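Local coordinates for protein aminoglycoside N(3)-acetyltransferase (Enterobacter cloacae, PDB 6NP4) that probably confers aminoglycoside resistance by transferring an acetyl group from acetyl-CoA to the 3-amino group of 2-deoxystreptamine antibiotics such as tobramycin, gentamicin and kanamycin, at residues A115-S120 / M189-E194; T168-A173 / A252-F257; R183-S188 / D204-G209. All blocks are in the same frame, centred on the assembly; numbering follows the deposited sequence.

Contact 1: A115-S120 / M189-E194. With TOY (tobramycin), chain B.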
# COMPACT_ATOMS: atom_id res chain seq x y z
N ALA A 115 2.85 -6.27 11.08
CA ALA A 115 3.99 -6.15 11.97
C ALA A 115 5.22 -5.50 11.34
O ALA A 115 6.18 -5.23 12.06
CB ALA A 115 4.36 -7.55 12.45
N HIS A 116 5.25 -5.33 10.04
CA HIS A 116 6.44 -4.78 9.38
C HIS A 116 6.43 -3.28 9.56
O HIS A 116 5.53 -2.62 9.06
CB HIS A 116 6.38 -5.13 7.90
CG HIS A 116 7.66 -4.89 7.17
ND1 HIS A 116 8.27 -3.65 7.10
CD2 HIS A 116 8.41 -5.75 6.43
CE1 HIS A 116 9.35 -3.77 6.35
NE2 HIS A 116 9.45 -5.02 5.94
N PRO A 117 7.37 -2.68 10.30
CA PRO A 117 7.18 -1.26 10.63
C PRO A 117 7.22 -0.33 9.43
O PRO A 117 6.51 0.67 9.40
CB PRO A 117 8.33 -0.99 11.61
CG PRO A 117 8.61 -2.32 12.20
CD PRO A 117 8.47 -3.28 11.06
N ASP A 118 8.05 -0.63 8.42
CA ASP A 118 8.16 0.27 7.28
C ASP A 118 7.08 -0.01 6.24
O ASP A 118 6.58 0.92 5.61
CB ASP A 118 9.56 0.16 6.67
CG ASP A 118 9.83 1.25 5.66
OD1 ASP A 118 9.95 2.43 6.06
OD2 ASP A 118 9.88 0.94 4.46
N ALA A 119 6.75 -1.27 6.04
CA ALA A 119 5.78 -1.69 5.03
C ALA A 119 4.38 -1.90 5.62
O ALA A 119 3.53 -2.52 4.97
CB ALA A 119 6.26 -2.96 4.36
N SER A 120 4.11 -1.37 6.81
CA SER A 120 2.92 -1.78 7.55
C SER A 120 1.64 -1.61 6.73
O SER A 120 1.41 -0.59 6.08
CB SER A 120 2.82 -0.96 8.84
OG SER A 120 1.81 -1.46 9.71
N MET A 189 14.85 -1.91 11.62
CA MET A 189 13.62 -1.46 12.25
C MET A 189 13.57 -1.93 13.69
O MET A 189 14.00 -3.05 14.00
CB MET A 189 12.38 -2.01 11.53
CG MET A 189 12.20 -1.46 10.13
SD MET A 189 11.69 0.22 10.04
CE MET A 189 12.83 0.96 8.88
N PRO A 190 13.01 -1.12 14.59
CA PRO A 190 12.89 -1.52 16.00
C PRO A 190 11.51 -2.12 16.24
O PRO A 190 10.49 -1.44 16.04
CB PRO A 190 13.09 -0.19 16.73
CG PRO A 190 12.48 0.85 15.79
CD PRO A 190 12.62 0.29 14.39
N LEU A 191 11.48 -3.41 16.59
CA LEU A 191 10.26 -4.20 16.76
C LEU A 191 10.00 -4.43 18.24
O LEU A 191 10.92 -4.37 19.05
CB LEU A 191 10.36 -5.58 16.05
CG LEU A 191 10.79 -5.69 14.60
CD1 LEU A 191 10.72 -7.13 14.14
CD2 LEU A 191 9.92 -4.83 13.75
N LEU A 192 8.76 -4.73 18.59
CA LEU A 192 8.45 -5.24 19.92
C LEU A 192 8.38 -6.75 19.86
O LEU A 192 7.68 -7.31 19.01
CB LEU A 192 7.12 -4.72 20.45
CG LEU A 192 7.06 -3.25 20.84
CD1 LEU A 192 5.62 -2.87 21.13
CD2 LEU A 192 7.95 -2.99 22.05
N ARG A 193 9.11 -7.39 20.75
CA ARG A 193 9.04 -8.84 20.91
C ARG A 193 8.95 -9.12 22.40
O ARG A 193 9.87 -8.79 23.16
CB ARG A 193 10.24 -9.52 20.24
CG ARG A 193 10.16 -9.50 18.71
CD ARG A 193 11.40 -10.08 18.05
NE ARG A 193 11.27 -10.15 16.59
CZ ARG A 193 12.24 -10.51 15.77
NH1 ARG A 193 13.43 -10.85 16.25
NH2 ARG A 193 12.03 -10.54 14.46
N GLU A 194 7.81 -9.66 22.82
CA GLU A 194 7.54 -9.93 24.24
C GLU A 194 7.76 -8.68 25.09
O GLU A 194 8.33 -8.73 26.18
CB GLU A 194 8.35 -11.13 24.74
CG GLU A 194 7.83 -12.46 24.19
CD GLU A 194 8.86 -13.59 24.27
OE1 GLU A 194 8.78 -14.52 23.43
OE2 GLU A 194 9.74 -13.55 25.15
C11 TOY B . 7.64 7.18 -3.66
O11 TOY B . 7.08 5.91 -3.51
C21 TOY B . 6.56 8.11 -4.27
N21 TOY B . 5.35 8.06 -3.39
C31 TOY B . 6.19 7.72 -5.63
C41 TOY B . 7.38 7.63 -6.50
O41 TOY B . 7.03 7.00 -7.75
C51 TOY B . 8.48 6.76 -5.89
O51 TOY B . 8.81 7.20 -4.53
C61 TOY B . 9.71 6.86 -6.73
N61 TOY B . 10.74 5.97 -6.22
C12 TOY B . 7.68 2.88 -0.60
N12 TOY B . 8.14 1.71 0.16
C22 TOY B . 7.31 2.46 -2.02
C32 TOY B . 6.81 3.68 -2.81
N32 TOY B . 6.52 3.30 -4.19
C42 TOY B . 7.80 4.87 -2.86
C52 TOY B . 8.29 5.20 -1.45
O52 TOY B . 9.37 6.09 -1.51
C62 TOY B . 8.77 3.95 -0.67
O62 TOY B . 9.10 4.34 0.64
C13 TOY B . 10.33 3.94 1.13
C23 TOY B . 10.18 3.79 2.63
O23 TOY B . 9.15 2.84 2.85
C33 TOY B . 9.84 5.09 3.29
N33 TOY B . 9.70 4.88 4.78
C43 TOY B . 10.87 6.14 2.95
O43 TOY B . 10.48 7.40 3.49
C53 TOY B . 11.02 6.25 1.43
O53 TOY B . 11.38 4.94 0.90
C63 TOY B . 12.03 7.28 1.00
O63 TOY B . 13.27 7.04 1.62
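Pro-117 turns its ring toward the strand that carries Met-189 and Leu-191, and both side chains meet its CG edge. The Leu-191 and Pro-117 side chains cross at about a right angle, which presses Leu-191 CD2 against Pro-117 CG at 3.2 Å and Pro-117 CD at 3.4 Å, closer than usual carbon packing. Met-189 instead slides past the proline in the opposite direction, with its CB 3.8 Å from Pro-117 CG. Its chain then bends at chi2 (-72°), which carries SD on along the ring to 3.9 Å from Pro-117 CB. The sulfur also reaches Asp-118, lying 4.0 Å from that residue's CB, so the thioether packs on the root of an acid that holds the antibiotic. The carboxylate of Asp-118 grips tobramycin with both oxygens: OD1 accepts from N33 at 2.8 Å and OD2 from hydroxyl O23 at 2.6 Å. Ser-65 OG is a further partner of OD1. Across the protein interface itself the evidence is purely apolar. The contact sets the loop between strands 112-113 and 121-124 of the mixed sheet against strand 184-193 of the two-stranded hairpin, with Trp-62 and Phe-87 from other loops also packing on Pro-117.

Contact 2: T168-A173 / A252-F257. With TOY (tobramycin), chain B.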
# COMPACT_ATOMS: atom_id res chain seq x y z
N THR A 168 1.00 0.32 -5.01
CA THR A 168 1.92 -0.45 -4.16
C THR A 168 2.00 -1.91 -4.57
O THR A 168 3.06 -2.52 -4.48
CB THR A 168 1.47 -0.35 -2.70
OG1 THR A 168 1.22 1.00 -2.36
CG2 THR A 168 2.47 -0.93 -1.75
N ALA A 169 0.87 -2.48 -5.00
CA ALA A 169 0.88 -3.90 -5.33
C ALA A 169 1.91 -4.23 -6.40
O ALA A 169 2.35 -5.38 -6.47
CB ALA A 169 -0.50 -4.37 -5.77
N LEU A 170 2.26 -3.27 -7.27
CA LEU A 170 3.24 -3.56 -8.32
C LEU A 170 4.63 -3.81 -7.77
O LEU A 170 5.46 -4.39 -8.48
CB LEU A 170 3.25 -2.47 -9.39
CG LEU A 170 2.18 -2.67 -10.47
CD1 LEU A 170 2.01 -1.40 -11.29
CD2 LEU A 170 2.52 -3.88 -11.34
N HIS A 171 4.91 -3.47 -6.51
CA HIS A 171 6.17 -3.91 -5.91
C HIS A 171 6.25 -5.42 -5.79
O HIS A 171 7.36 -5.96 -5.74
CB HIS A 171 6.41 -3.23 -4.56
CG HIS A 171 6.59 -1.75 -4.66
ND1 HIS A 171 7.56 -1.17 -5.45
CD2 HIS A 171 5.94 -0.72 -4.07
CE1 HIS A 171 7.49 0.14 -5.35
NE2 HIS A 171 6.52 0.44 -4.51
N TYR A 172 5.12 -6.14 -5.79
CA TYR A 172 5.17 -7.59 -5.86
C TYR A 172 5.77 -8.03 -7.20
O TYR A 172 6.56 -8.98 -7.25
CB TYR A 172 3.76 -8.18 -5.67
CG TYR A 172 3.73 -9.68 -5.69
CD1 TYR A 172 3.73 -10.38 -6.88
CD2 TYR A 172 3.71 -10.42 -4.52
CE1 TYR A 172 3.75 -11.75 -6.91
CE2 TYR A 172 3.72 -11.79 -4.52
CZ TYR A 172 3.76 -12.45 -5.74
OH TYR A 172 3.79 -13.82 -5.77
N ALA A 173 5.35 -7.40 -8.30
CA ALA A 173 5.90 -7.76 -9.60
C ALA A 173 7.41 -7.58 -9.62
O ALA A 173 8.14 -8.42 -10.17
CB ALA A 173 5.24 -6.92 -10.70
N ALA A 252 -4.63 -8.71 -9.58
CA ALA A 252 -3.88 -9.82 -10.15
C ALA A 252 -3.51 -9.54 -11.59
O ALA A 252 -2.41 -9.88 -12.04
CB ALA A 252 -4.67 -11.12 -10.04
N ASP A 253 -4.42 -8.89 -12.34
CA ASP A 253 -4.15 -8.61 -13.74
C ASP A 253 -3.02 -7.60 -13.90
O ASP A 253 -2.13 -7.78 -14.75
CB ASP A 253 -5.42 -8.12 -14.42
CG ASP A 253 -5.30 -8.14 -15.93
OD1 ASP A 253 -5.04 -9.23 -16.49
OD2 ASP A 253 -5.44 -7.08 -16.55
N ILE A 254 -3.04 -6.49 -13.14
CA ILE A 254 -1.98 -5.50 -13.31
C ILE A 254 -0.63 -6.06 -12.87
O ILE A 254 0.41 -5.78 -13.47
CB ILE A 254 -2.32 -4.14 -12.65
CG1 ILE A 254 -1.39 -3.05 -13.18
CG2 ILE A 254 -2.28 -4.21 -11.14
CD1 ILE A 254 -1.76 -1.63 -12.77
N VAL A 255 -0.62 -6.89 -11.83
CA VAL A 255 0.64 -7.47 -11.37
C VAL A 255 1.18 -8.46 -12.39
O VAL A 255 2.38 -8.46 -12.69
CB VAL A 255 0.49 -8.06 -9.96
CG1 VAL A 255 1.69 -8.92 -9.59
CG2 VAL A 255 0.29 -6.92 -8.95
N SER A 256 0.32 -9.31 -12.96
CA SER A 256 0.75 -10.22 -14.01
C SER A 256 1.31 -9.44 -15.20
O SER A 256 2.34 -9.82 -15.79
CB SER A 256 -0.42 -11.11 -14.46
OG SER A 256 -0.09 -11.86 -15.62
N PHE A 257 0.64 -8.35 -15.57
CA PHE A 257 1.12 -7.48 -16.65
C PHE A 257 2.49 -6.92 -16.30
O PHE A 257 3.38 -6.85 -17.15
CB PHE A 257 0.10 -6.37 -16.87
CG PHE A 257 0.51 -5.34 -17.89
CD1 PHE A 257 1.27 -4.24 -17.52
CD2 PHE A 257 0.11 -5.44 -19.21
CE1 PHE A 257 1.63 -3.28 -18.43
CE2 PHE A 257 0.47 -4.48 -20.12
CZ PHE A 257 1.23 -3.40 -19.73
C11 TOY B . 7.64 7.18 -3.66
O11 TOY B . 7.08 5.91 -3.51
C21 TOY B . 6.56 8.11 -4.27
N21 TOY B . 5.35 8.06 -3.39
C31 TOY B . 6.19 7.72 -5.63
C41 TOY B . 7.38 7.63 -6.50
O41 TOY B . 7.03 7.00 -7.75
C51 TOY B . 8.48 6.76 -5.89
O51 TOY B . 8.81 7.20 -4.53
C61 TOY B . 9.71 6.86 -6.73
N61 TOY B . 10.74 5.97 -6.22
C12 TOY B . 7.68 2.88 -0.60
N12 TOY B . 8.14 1.71 0.16
C22 TOY B . 7.31 2.46 -2.02
C32 TOY B . 6.81 3.68 -2.81
N32 TOY B . 6.52 3.30 -4.19
C42 TOY B . 7.80 4.87 -2.86
C52 TOY B . 8.29 5.20 -1.45
O52 TOY B . 9.37 6.09 -1.51
C62 TOY B . 8.77 3.95 -0.67
O62 TOY B . 9.10 4.34 0.64
C13 TOY B . 10.33 3.94 1.13
C23 TOY B . 10.18 3.79 2.63
O23 TOY B . 9.15 2.84 2.85
C33 TOY B . 9.84 5.09 3.29
N33 TOY B . 9.70 4.88 4.78
C43 TOY B . 10.87 6.14 2.95
O43 TOY B . 10.48 7.40 3.49
C53 TOY B . 11.02 6.25 1.43
O53 TOY B . 11.38 4.94 0.90
C63 TOY B . 12.03 7.28 1.00
O63 TOY B . 13.27 7.04 1.62
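His-171 NE2 accepts a 2.9 Å hydrogen bond from the amino nitrogen N32 of tobramycin, which lies at the ring edge, near the imidazole plane. With chi1 at -65°, CG stands opposite the carbonyl carbon, and the CB bond points away from segment 252-257, placing the imidazole on the ligand side of its helix. At the other ring nitrogen, ND1 is hydrogen-bonded to Glu-174 OE2, so both nitrogens have a partner and the ring's rotation is fixed from two ends. His-171 and Thr-168 also belong to the acetyl-CoA site, so one short segment serves acetyl donor and antibiotic alike.

The opposite side of the segment packs on helix 251-265, and Val-255 is the centre of that interface. Its two methyls divide the work. CG1, anti to the backbone N (chi1 168°), approaches Tyr-172 CD1 at 3.7 Å, obliquely to the ring, the two side chains crossing at about a right angle. CG2 points to the start of the segment and meets Ala-169 O at 3.6 Å. Leu-170 meets Ile-254 with both methyls: its CD1 touches Ile-254 CD1 at 4.1 Å, while CD2 sits 3.5 Å from the Ile-254 carbonyl O. Ala-173, with CB 3.8 Å from Val-255 O, has only a methyl here, where the backbones come nearest, 5.6 Å between the CA atoms of Ala-173 and Val-255. Helix 146-152 adds Leu-151, which touches both Tyr-172 and Val-255, and helix 222-233 covers Leu-170 through Ile-226 and Ile-254 through Tyr-230. Helix 170-176 is thus packed among three other helices, while Thr-168 just before it rests on strand 22-27 of the mixed sheet.

Contact 3: R183-S188 / D204-G209. With TOY (tobramycin), chain B.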
# COMPACT_ATOMS: atom_id res chain seq x y z
N ARG A 183 18.04 -4.32 -7.62
CA ARG A 183 18.57 -3.59 -6.49
C ARG A 183 17.96 -4.07 -5.18
O ARG A 183 16.74 -4.33 -5.10
CB ARG A 183 18.25 -2.11 -6.64
CG ARG A 183 18.97 -1.44 -7.80
CD ARG A 183 18.42 -0.08 -8.09
NE ARG A 183 18.46 0.86 -6.98
CZ ARG A 183 19.39 1.79 -6.82
NH1 ARG A 183 20.39 1.91 -7.67
NH2 ARG A 183 19.33 2.62 -5.78
N ARG A 184 18.80 -4.15 -4.16
CA ARG A 184 18.38 -4.45 -2.81
C ARG A 184 18.86 -3.34 -1.89
O ARG A 184 19.77 -2.56 -2.22
CB ARG A 184 18.90 -5.83 -2.36
CG ARG A 184 18.32 -6.96 -3.19
CD ARG A 184 18.77 -8.33 -2.79
NE ARG A 184 18.38 -8.67 -1.43
CZ ARG A 184 17.17 -9.10 -1.09
NH1 ARG A 184 16.21 -9.23 -1.99
NH2 ARG A 184 16.93 -9.40 0.17
N VAL A 185 18.20 -3.24 -0.75
CA VAL A 185 18.53 -2.28 0.30
C VAL A 185 18.65 -3.03 1.61
O VAL A 185 18.02 -4.07 1.81
CB VAL A 185 17.46 -1.16 0.43
CG1 VAL A 185 17.48 -0.21 -0.76
CG2 VAL A 185 16.07 -1.74 0.69
N THR A 186 19.45 -2.47 2.52
CA THR A 186 19.55 -2.94 3.89
C THR A 186 19.11 -1.82 4.82
O THR A 186 19.50 -0.66 4.65
CB THR A 186 20.99 -3.35 4.21
OG1 THR A 186 21.34 -4.47 3.39
CG2 THR A 186 21.18 -3.71 5.69
N TYR A 187 18.27 -2.16 5.80
CA TYR A 187 17.80 -1.17 6.77
C TYR A 187 17.45 -1.90 8.05
O TYR A 187 17.43 -3.14 8.10
CB TYR A 187 16.65 -0.32 6.21
CG TYR A 187 15.46 -1.09 5.72
CD1 TYR A 187 14.48 -1.55 6.59
CD2 TYR A 187 15.30 -1.35 4.38
CE1 TYR A 187 13.37 -2.26 6.13
CE2 TYR A 187 14.19 -2.05 3.91
CZ TYR A 187 13.23 -2.50 4.79
OH TYR A 187 12.12 -3.18 4.32
N SER A 188 17.19 -1.13 9.11
CA SER A 188 16.93 -1.69 10.42
C SER A 188 15.67 -1.07 10.99
O SER A 188 15.46 0.14 10.87
CB SER A 188 18.09 -1.41 11.39
OG SER A 188 19.30 -1.98 10.93
N ASP A 204 16.07 -6.27 1.55
CA ASP A 204 14.87 -6.52 0.75
C ASP A 204 15.06 -5.83 -0.60
O ASP A 204 16.03 -5.10 -0.81
CB ASP A 204 13.59 -6.04 1.47
CG ASP A 204 12.36 -6.90 1.15
OD1 ASP A 204 12.32 -7.54 0.07
OD2 ASP A 204 11.43 -6.87 1.98
N TRP A 205 14.13 -6.08 -1.51
CA TRP A 205 14.16 -5.38 -2.78
C TRP A 205 14.03 -3.88 -2.56
O TRP A 205 13.28 -3.42 -1.69
CB TRP A 205 13.06 -5.89 -3.72
CG TRP A 205 13.13 -7.35 -3.88
CD1 TRP A 205 12.20 -8.27 -3.43
CD2 TRP A 205 14.17 -8.12 -4.50
NE1 TRP A 205 12.60 -9.53 -3.74
CE2 TRP A 205 13.82 -9.48 -4.37
CE3 TRP A 205 15.39 -7.79 -5.11
CZ2 TRP A 205 14.63 -10.51 -4.87
CZ3 TRP A 205 16.21 -8.82 -5.56
CH2 TRP A 205 15.83 -10.15 -5.45
N ASP A 206 14.73 -3.10 -3.36
CA ASP A 206 14.62 -1.65 -3.28
C ASP A 206 13.24 -1.24 -3.77
O ASP A 206 12.92 -1.43 -4.94
CB ASP A 206 15.71 -1.04 -4.16
CG ASP A 206 15.89 0.46 -3.94
OD1 ASP A 206 14.99 1.11 -3.36
OD2 ASP A 206 16.96 0.96 -4.37
N SER A 207 12.42 -0.68 -2.88
CA SER A 207 11.09 -0.20 -3.26
C SER A 207 11.11 1.19 -3.84
O SER A 207 10.04 1.72 -4.17
CB SER A 207 10.11 -0.30 -2.09
OG SER A 207 10.43 0.65 -1.09
N ASN A 208 12.30 1.77 -4.03
CA ASN A 208 12.45 3.04 -4.72
C ASN A 208 13.07 2.87 -6.11
O ASN A 208 13.75 3.77 -6.60
CB ASN A 208 13.24 4.02 -3.87
CG ASN A 208 12.44 4.49 -2.70
OD1 ASN A 208 12.84 4.37 -1.54
ND2 ASN A 208 11.30 5.05 -2.99
N GLY A 209 12.89 1.70 -6.71
CA GLY A 209 13.33 1.45 -8.07
C GLY A 209 14.08 0.13 -8.13
O GLY A 209 15.16 -0.01 -7.54
C11 TOY B . 7.64 7.18 -3.66
O11 TOY B . 7.08 5.91 -3.51
C21 TOY B . 6.56 8.11 -4.27
N21 TOY B . 5.35 8.06 -3.39
C31 TOY B . 6.19 7.72 -5.63
C41 TOY B . 7.38 7.63 -6.50
O41 TOY B . 7.03 7.00 -7.75
C51 TOY B . 8.48 6.76 -5.89
O51 TOY B . 8.81 7.20 -4.53
C61 TOY B . 9.71 6.86 -6.73
N61 TOY B . 10.74 5.97 -6.22
C12 TOY B . 7.68 2.88 -0.60
N12 TOY B . 8.14 1.71 0.16
C22 TOY B . 7.31 2.46 -2.02
C32 TOY B . 6.81 3.68 -2.81
N32 TOY B . 6.52 3.30 -4.19
C42 TOY B . 7.80 4.87 -2.86
C52 TOY B . 8.29 5.20 -1.45
O52 TOY B . 9.37 6.09 -1.51
C62 TOY B . 8.77 3.95 -0.67
O62 TOY B . 9.10 4.34 0.64
C13 TOY B . 10.33 3.94 1.13
C23 TOY B . 10.18 3.79 2.63
O23 TOY B . 9.15 2.84 2.85
C33 TOY B . 9.84 5.09 3.29
N33 TOY B . 9.70 4.88 4.78
C43 TOY B . 10.87 6.14 2.95
O43 TOY B . 10.48 7.40 3.49
C53 TOY B . 11.02 6.25 1.43
O53 TOY B . 11.38 4.94 0.90
C63 TOY B . 12.03 7.28 1.00
O63 TOY B . 13.27 7.04 1.62
O HOH W 1 17.05 3.76 -4.28
O HOH W 2 13.99 -9.92 -0.31
O HOH W 3 19.54 -0.05 -3.60
O HOH W 4 11.69 -5.93 4.46
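At the open end of the beta hairpin formed by strands 184-193 and 196-205, Val-185 and Asp-204 form an antiparallel hydrogen-bonded pair, with Val-185 N to Asp-204 O at 2.9 Å. One pair further from the hairpin turn, the non-hydrogen-bonded pair Arg-184 and Trp-205 makes a cation-pi contact. The guanidinium stands on edge, its plane 88° from the indole, with NH1 3.2 Å above the ring; CZ lies only 4° off the normal of the six-membered ring. A bend at chi3 (62°) brings the group back over the indole, and Ser-203 OG takes NH2. Beyond the strand end, Arg-183 lies alongside Asp-206, and both NE (3.0 Å) and NH2 (3.2 Å) of Arg-183 bind the single oxygen OD2 of Asp-206 in a side-on salt bridge; Asp-212 engages NH1. Asp-206 OD1 meanwhile accepts from Asn-208 N at 2.8 Å. That Asx turn overlaps a type I turn from Asp-206 to Gly-209, from which Ser-207 OG receives tobramycin N12 at 2.8 Å. The arrangement is that of a hairpin whose outgoing strand ends in an Asx-turn-stabilised loop, here one wall of the aminoglycoside site.

How the contacts relate
All three contacts border one tobramycin molecule, each bonding it from one segment. Contacts 1 and 3 share strand 184-193, contact 3 near its start and contact 1 farther along, with centres about 16 Å apart; they meet where His-116 CE1 packs 3.5 Å from Tyr-187 OH. Contact 2 joins helices 170-176 and 251-265, about 18 Å from contact 3 and about 24 Å from contact 1 between centres. It touches contact 3 through His-171 CE1 and Ser-207 O, 3.2 Å apart, but not contact 1. Along the chain the order is 115-120, 168-173, 183-188, 189-194, 204-209, 252-257, so contact 3 falls wholly between the halves of contact 2, while contact 1 interleaves with both. The antibiotic site is therefore assembled from sequence-distant pieces.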